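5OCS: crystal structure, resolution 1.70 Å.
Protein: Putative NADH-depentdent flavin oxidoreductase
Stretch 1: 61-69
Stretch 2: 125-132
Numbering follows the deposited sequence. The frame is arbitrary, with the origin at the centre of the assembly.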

ATOM      1  N   SER D  61      -4.565 -18.103  21.408  1.00 10.79           N
ATOM      2  CA  SER D  61      -4.799 -17.743  22.809  1.00 10.78           C
ATOM      3  C   SER D  61      -3.795 -16.692  23.121  1.00 11.49           C
ATOM      4  O   SER D  61      -2.773 -16.590  22.448  1.00 10.58           O
ATOM      5  N   PRO D  62      -4.036 -15.924  24.170  1.00 12.04           N
ATOM      6  CA  PRO D  62      -3.036 -14.909  24.515  1.00 12.37           C
ATOM      7  C   PRO D  62      -1.669 -15.509  24.817  1.00 12.11           C
ATOM      8  O   PRO D  62      -0.668 -14.951  24.419  1.00 11.52           O
ATOM      9  N   GLU D  63      -1.645 -16.622  25.552  1.00 11.98           N
ATOM     10  CA  GLU D  63      -0.385 -17.314  25.920  1.00 11.87           C
ATOM     11  C   GLU D  63       0.376 -17.883  24.732  1.00 11.58           C
ATOM     12  O   GLU D  63       1.566 -18.156  24.831  1.00 11.98           O
ATOM     13  N   GLY D  64      -0.320 -18.081  23.614  1.00 11.86           N
ATOM     14  CA  GLY D  64       0.259 -18.575  22.417  1.00 11.13           C
ATOM     15  C   GLY D  64       0.826 -17.517  21.496  1.00 11.21           C
ATOM     16  O   GLY D  64       1.416 -17.859  20.469  1.00 10.09           O
ATOM     17  N   ARG D  65       0.717 -16.246  21.868  1.00 10.55           N
ATOM     18  CA  ARG D  65       1.321 -15.164  21.083  1.00 10.81           C
ATOM     19  C   ARG D  65       2.826 -15.251  21.139  1.00 10.83           C
ATOM     20  O   ARG D  65       3.388 -15.570  22.197  1.00 12.04           O
ATOM     21  N   ILE D  66       3.490 -14.907  20.034  1.00 10.15           N
ATOM     22  CA  ILE D  66       4.941 -14.753  20.066  1.00 10.47           C
ATOM     23  C   ILE D  66       5.309 -13.577  20.974  1.00 10.69           C
ATOM     24  O   ILE D  66       6.178 -13.688  21.862  1.00 10.52           O
ATOM     25  N   THR D  67       4.624 -12.465  20.782  1.00 10.91           N
ATOM     26  CA  THR D  67       4.928 -11.198  21.465  1.00 10.92           C
ATOM     27  C   THR D  67       3.648 -10.565  21.972  1.00 11.71           C
ATOM     28  O   THR D  67       2.521 -10.929  21.537  1.00 11.17           O
ATOM     29  N   PRO D  68       3.805  -9.544  22.831  1.00 10.91           N
ATOM     30  CA  PRO D  68       2.590  -8.882  23.301  1.00 11.08           C
ATOM     31  C   PRO D  68       1.801  -8.112  22.251  1.00 11.30           C
ATOM     32  O   PRO D  68       0.643  -7.725  22.507  1.00 11.89           O
ATOM     33  N   THR D  69       2.389  -7.911  21.069  1.00 10.92           N
ATOM     34  CA  THR D  69       1.679  -7.220  19.997  1.00 10.57           C
ATOM     35  C   THR D  69       1.373  -8.124  18.790  1.00  9.94           C
ATOM     36  O   THR D  69       1.053  -7.614  17.723  1.00  9.13           O
ATOM     37  N   PRO D 125       6.828  -6.926  33.303  1.00 37.23           N
ATOM     38  CA  PRO D 125       5.658  -6.325  32.664  1.00 37.11           C
ATOM     39  C   PRO D 125       5.486  -6.890  31.258  1.00 33.42           C
ATOM     40  O   PRO D 125       6.479  -7.054  30.534  1.00 35.04           O
ATOM     41  N   ARG D 126       4.249  -7.241  30.929  1.00 29.21           N
ATOM     42  CA  ARG D 126       3.869  -7.824  29.625  1.00 26.66           C
ATOM     43  C   ARG D 126       4.208  -9.297  29.438  1.00 23.15           C
ATOM     44  O   ARG D 126       3.727  -9.876  28.491  1.00 23.73           O
ATOM     45  N   GLY D 127       4.990  -9.905  30.341  1.00 22.14           N
ATOM     46  CA  GLY D 127       5.458 -11.278  30.192  1.00 21.57           C
ATOM     47  C   GLY D 127       4.440 -12.289  30.670  1.00 20.57           C
ATOM     48  O   GLY D 127       3.490 -11.948  31.370  1.00 20.44           O
ATOM     49  N   TRP D 128       4.631 -13.541  30.275  1.00 17.97           N
ATOM     50  CA  TRP D 128       3.756 -14.631  30.730  1.00 17.18           C
ATOM     51  C   TRP D 128       4.385 -15.986  30.693  1.00 17.05           C
ATOM     52  O   TRP D 128       5.370 -16.210  29.993  1.00 15.97           O
ATOM     53  N   GLN D 129       3.824 -16.907  31.481  1.00 17.56           N
ATOM     54  CA  GLN D 129       4.297 -18.293  31.474  1.00 19.43           C
ATOM     55  C   GLN D 129       3.988 -18.976  30.126  1.00 17.86           C
ATOM     56  O   GLN D 129       2.843 -18.920  29.647  1.00 17.38           O
ATOM     57  N   THR D 130       5.016 -19.607  29.541  1.00 16.80           N
ATOM     58  CA  THR D 130       4.921 -20.286  28.238  1.00 15.71           C
ATOM     59  C   THR D 130       4.724 -21.788  28.447  1.00 15.24           C
ATOM     60  O   THR D 130       4.994 -22.315  29.532  1.00 15.20           O
ATOM     61  N   PHE D 131       4.256 -22.460  27.410  1.00 14.29           N
ATOM     62  CA  PHE D 131       3.923 -23.863  27.439  1.00 14.61           C
ATOM     63  C   PHE D 131       4.584 -24.571  26.270  1.00 14.85           C
ATOM     64  O   PHE D 131       4.786 -23.975  25.180  1.00 12.75           O
ATOM     65  N   ALA D 132       4.886 -25.846  26.476  1.00 13.74           N
ATOM     66  CA  ALA D 132       5.642 -26.636  25.513  1.00 13.57           C
ATOM     67  C   ALA D 132       5.478 -28.123  25.752  1.00 14.35           C
ATOM     68  O   ALA D 132       4.955 -28.547  26.814  1.00 15.16           O
TER

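A single large aromatic residue can organise the contact between two largely irregular segments, here with a backbone carbonyl as its polar anchor. The stretches 61-69 and 125-132 of this putative flavin oxidoreductase illustrate the principle: of the 369 Å² buried between them, summed over both sides, the largest share of any residue belongs to Trp 128, whose CA-to-CB bond points toward stretch 1. With chi1 at 66° (p) and chi2 at 87°, its indole reaches across to meet residues from Pro 62 to Pro 68.

Stretch 1 opens with a compact turn. Ser 61, in the p rotamer, lies out of reach of stretch 2 and serves the turn instead: its carbonyl accepts a hydrogen bond from the backbone of Gly 64, N to O 3.1 Å, while its OG receives a weak one from the same Gly 64 N at 3.3 Å. The Pro 62 ring, C-gamma exo, points sideways and stays clear of the other stretch, but its carbonyl is useful. Pro 62 O comes within 3.5 Å of Trp 128 CZ2 and also accepts hydrogen bonds from Arg 65, from the backbone N at 3.2 Å and from the side-chain NE at 2.9 Å.

Glu 63 supplies the anchor. Trp 128 NE1 donates to Glu 63 O at 2.9 Å, the only direct hydrogen bond across the contact, and thereby satisfies the indole nitrogen as the ring is covered. The same carbonyl oxygen accepts a second hydrogen bond, from water 1, 3.0 Å from Glu 63 O, and this water in turn accepts from Phe 131 N at 3.0 Å, so that one oxygen ties stretch 1 to two points of stretch 2. The side chain, p at chi1 and m at chi2, contributes its aliphatic part: Glu 63 CB lies 3.9 Å from Trp 128 CD1, and Glu 63 CG lies 4.0 Å from CD2 of Phe 131, an m rotamer pointing toward stretch 1. Its carboxylate leads away, and OE2 is hydrogen-bonded elsewhere in the structure.

Gly 64 makes no contact across; a CB here would point away and be crowded by Ser 61 OG. Arg 65, with chi1 to chi3 in m, t and m, starts sideways and lays its guanidinium over one face of the indole, while the NE bond to Pro 62 O helps hold the group in place. Its CB is 3.8 Å from Trp 128 CZ2, and Arg 65 O is closer still to that carbon, at 3.1 Å.

Ile 66 and Thr 67 point away, although the backbone of Thr 67 borders the ring edge, its C atom 3.8 Å from Trp 128 CH2. Thr 67 OG1 accepts from Thr 69 N at 3.0 Å. Between these threonines, Pro 68 points toward stretch 2, and its CG touches two residues: Trp 128 CZ3 at 4.0 Å, an apolar contact, and Arg 126 NH1 at 3.9 Å. Arg 126, its chi1 to chi3 in m, t and m, also points inward, with NH1 and NH2 hydrogen-bonded elsewhere.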

ATOM      1  CB  SER D  61      -4.598 -18.971  23.721  1.00 10.86           C
ATOM      2  OG  SER D  61      -3.273 -19.482  23.662  1.00 11.00           O
ATOM      3  CB  PRO D  62      -3.582 -14.295  25.819  1.00 12.99           C
ATOM      4  CG  PRO D  62      -4.947 -14.818  26.011  1.00 13.64           C
ATOM      5  CD  PRO D  62      -5.258 -15.864  24.994  1.00 12.81           C
ATOM      6  CB  GLU D  63      -0.604 -18.414  27.019  1.00 12.26           C
ATOM      7  CG  GLU D  63      -1.347 -19.699  26.652  1.00 12.34           C
ATOM      8  CD  GLU D  63      -2.862 -19.612  26.791  1.00 12.67           C
ATOM      9  OE1 GLU D  63      -3.412 -18.494  26.801  1.00 14.78           O
ATOM     10  OE2 GLU D  63      -3.513 -20.658  26.874  1.00 15.03           O
ATOM     11  CB  ARG D  65       0.914 -13.825  21.677  1.00 11.21           C
ATOM     12  CG  ARG D  65      -0.531 -13.479  21.442  1.00 11.31           C
ATOM     13  CD  ARG D  65      -0.880 -12.137  22.050  1.00 11.72           C
ATOM     14  NE  ARG D  65      -0.913 -12.250  23.502  1.00 11.60           N
ATOM     15  CZ  ARG D  65      -1.122 -11.230  24.336  1.00 13.13           C
ATOM     16  NH1 ARG D  65      -1.307 -10.014  23.872  1.00 12.27           N
ATOM     17  NH2 ARG D  65      -1.121 -11.432  25.665  1.00 13.76           N
ATOM     18  CB  ILE D  66       5.523 -14.526  18.668  1.00 11.23           C
ATOM     19  CG1 ILE D  66       5.110 -15.681  17.703  1.00 11.15           C
ATOM     20  CG2 ILE D  66       7.044 -14.445  18.750  1.00 11.26           C
ATOM     21  CD1 ILE D  66       5.140 -15.192  16.258  1.00 11.46           C
ATOM     22  CB  THR D  67       5.586 -10.124  20.565  1.00 10.89           C
ATOM     23  OG1 THR D  67       4.602  -9.509  19.718  1.00 11.04           O
ATOM     24  CG2 THR D  67       6.656 -10.765  19.690  1.00 11.11           C
ATOM     25  CB  PRO D  68       3.106  -7.938  24.405  1.00 11.52           C
ATOM     26  CG  PRO D  68       4.354  -8.592  24.864  1.00 10.95           C
ATOM     27  CD  PRO D  68       4.982  -9.201  23.667  1.00 10.92           C
ATOM     28  CB  THR D  69       2.412  -5.950  19.590  1.00 11.00           C
ATOM     29  OG1 THR D  69       3.768  -6.218  19.291  1.00 11.62           O
ATOM     30  CG2 THR D  69       2.381  -4.909  20.696  1.00 12.38           C
ATOM     31  CB  PRO D 125       5.985  -4.812  32.615  1.00 38.66           C
ATOM     32  CG  PRO D 125       7.054  -4.616  33.632  1.00 38.98           C
ATOM     33  CD  PRO D 125       7.837  -5.903  33.626  1.00 38.69           C
ATOM     34  CB  ARG D 126       4.422  -6.997  28.430  1.00 26.13           C
ATOM     35  CG  ARG D 126       3.998  -5.514  28.438  1.00 26.88           C
ATOM     36  CD  ARG D 126       4.728  -4.681  27.374  1.00 24.73           C
ATOM     37  NE  ARG D 126       6.151  -4.765  27.653  1.00 24.40           N
ATOM     38  CZ  ARG D 126       7.097  -5.293  26.870  1.00 24.13           C
ATOM     39  NH1 ARG D 126       6.852  -5.727  25.640  1.00 21.48           N
ATOM     40  NH2 ARG D 126       8.331  -5.362  27.336  1.00 24.24           N
ATOM     41  CB  TRP D 128       2.444 -14.656  29.957  1.00 17.59           C
ATOM     42  CG  TRP D 128       2.543 -14.992  28.470  1.00 15.74           C
ATOM     43  CD1 TRP D 128       2.545 -16.223  27.915  1.00 15.78           C
ATOM     44  CD2 TRP D 128       2.653 -14.063  27.385  1.00 15.45           C
ATOM     45  NE1 TRP D 128       2.625 -16.135  26.548  1.00 14.88           N
ATOM     46  CE2 TRP D 128       2.684 -14.814  26.198  1.00 14.23           C
ATOM     47  CE3 TRP D 128       2.669 -12.663  27.296  1.00 15.64           C
ATOM     48  CZ2 TRP D 128       2.739 -14.208  24.948  1.00 13.92           C
ATOM     49  CZ3 TRP D 128       2.760 -12.074  26.046  1.00 15.31           C
ATOM     50  CH2 TRP D 128       2.765 -12.844  24.895  1.00 13.88           C
ATOM     51  CB  GLN D 129       3.667 -19.108  32.604  1.00 22.05           C
ATOM     52  CG  GLN D 129       4.267 -20.524  32.692  1.00 25.15           C
ATOM     53  CD  GLN D 129       5.763 -20.471  33.034  1.00 30.43           C
ATOM     54  OE1 GLN D 129       6.127 -20.012  34.114  1.00 31.78           O
ATOM     55  NE2 GLN D 129       6.644 -20.887  32.087  1.00 32.90           N
ATOM     56  CB  THR D 130       6.178 -20.001  27.396  1.00 15.48           C
ATOM     57  OG1 THR D 130       7.344 -20.533  28.066  1.00 15.85           O
ATOM     58  CG2 THR D 130       6.324 -18.505  27.195  1.00 14.85           C
ATOM     59  CB  PHE D 131       2.386 -24.029  27.383  1.00 15.67           C
ATOM     60  CG  PHE D 131       1.707 -23.420  28.576  1.00 18.39           C
ATOM     61  CD1 PHE D 131       1.712 -24.094  29.799  1.00 20.33           C
ATOM     62  CD2 PHE D 131       1.215 -22.122  28.538  1.00 18.95           C
ATOM     63  CE1 PHE D 131       1.150 -23.510  30.934  1.00 21.50           C
ATOM     64  CE2 PHE D 131       0.650 -21.528  29.662  1.00 20.49           C
ATOM     65  CZ  PHE D 131       0.617 -22.224  30.871  1.00 21.46           C
ATOM     66  CB  ALA D 132       7.128 -26.265  25.606  1.00 13.32           C
TER
HETATM   67  O   HOH W   1       3.267 -20.630  25.245  1.00 12.25           O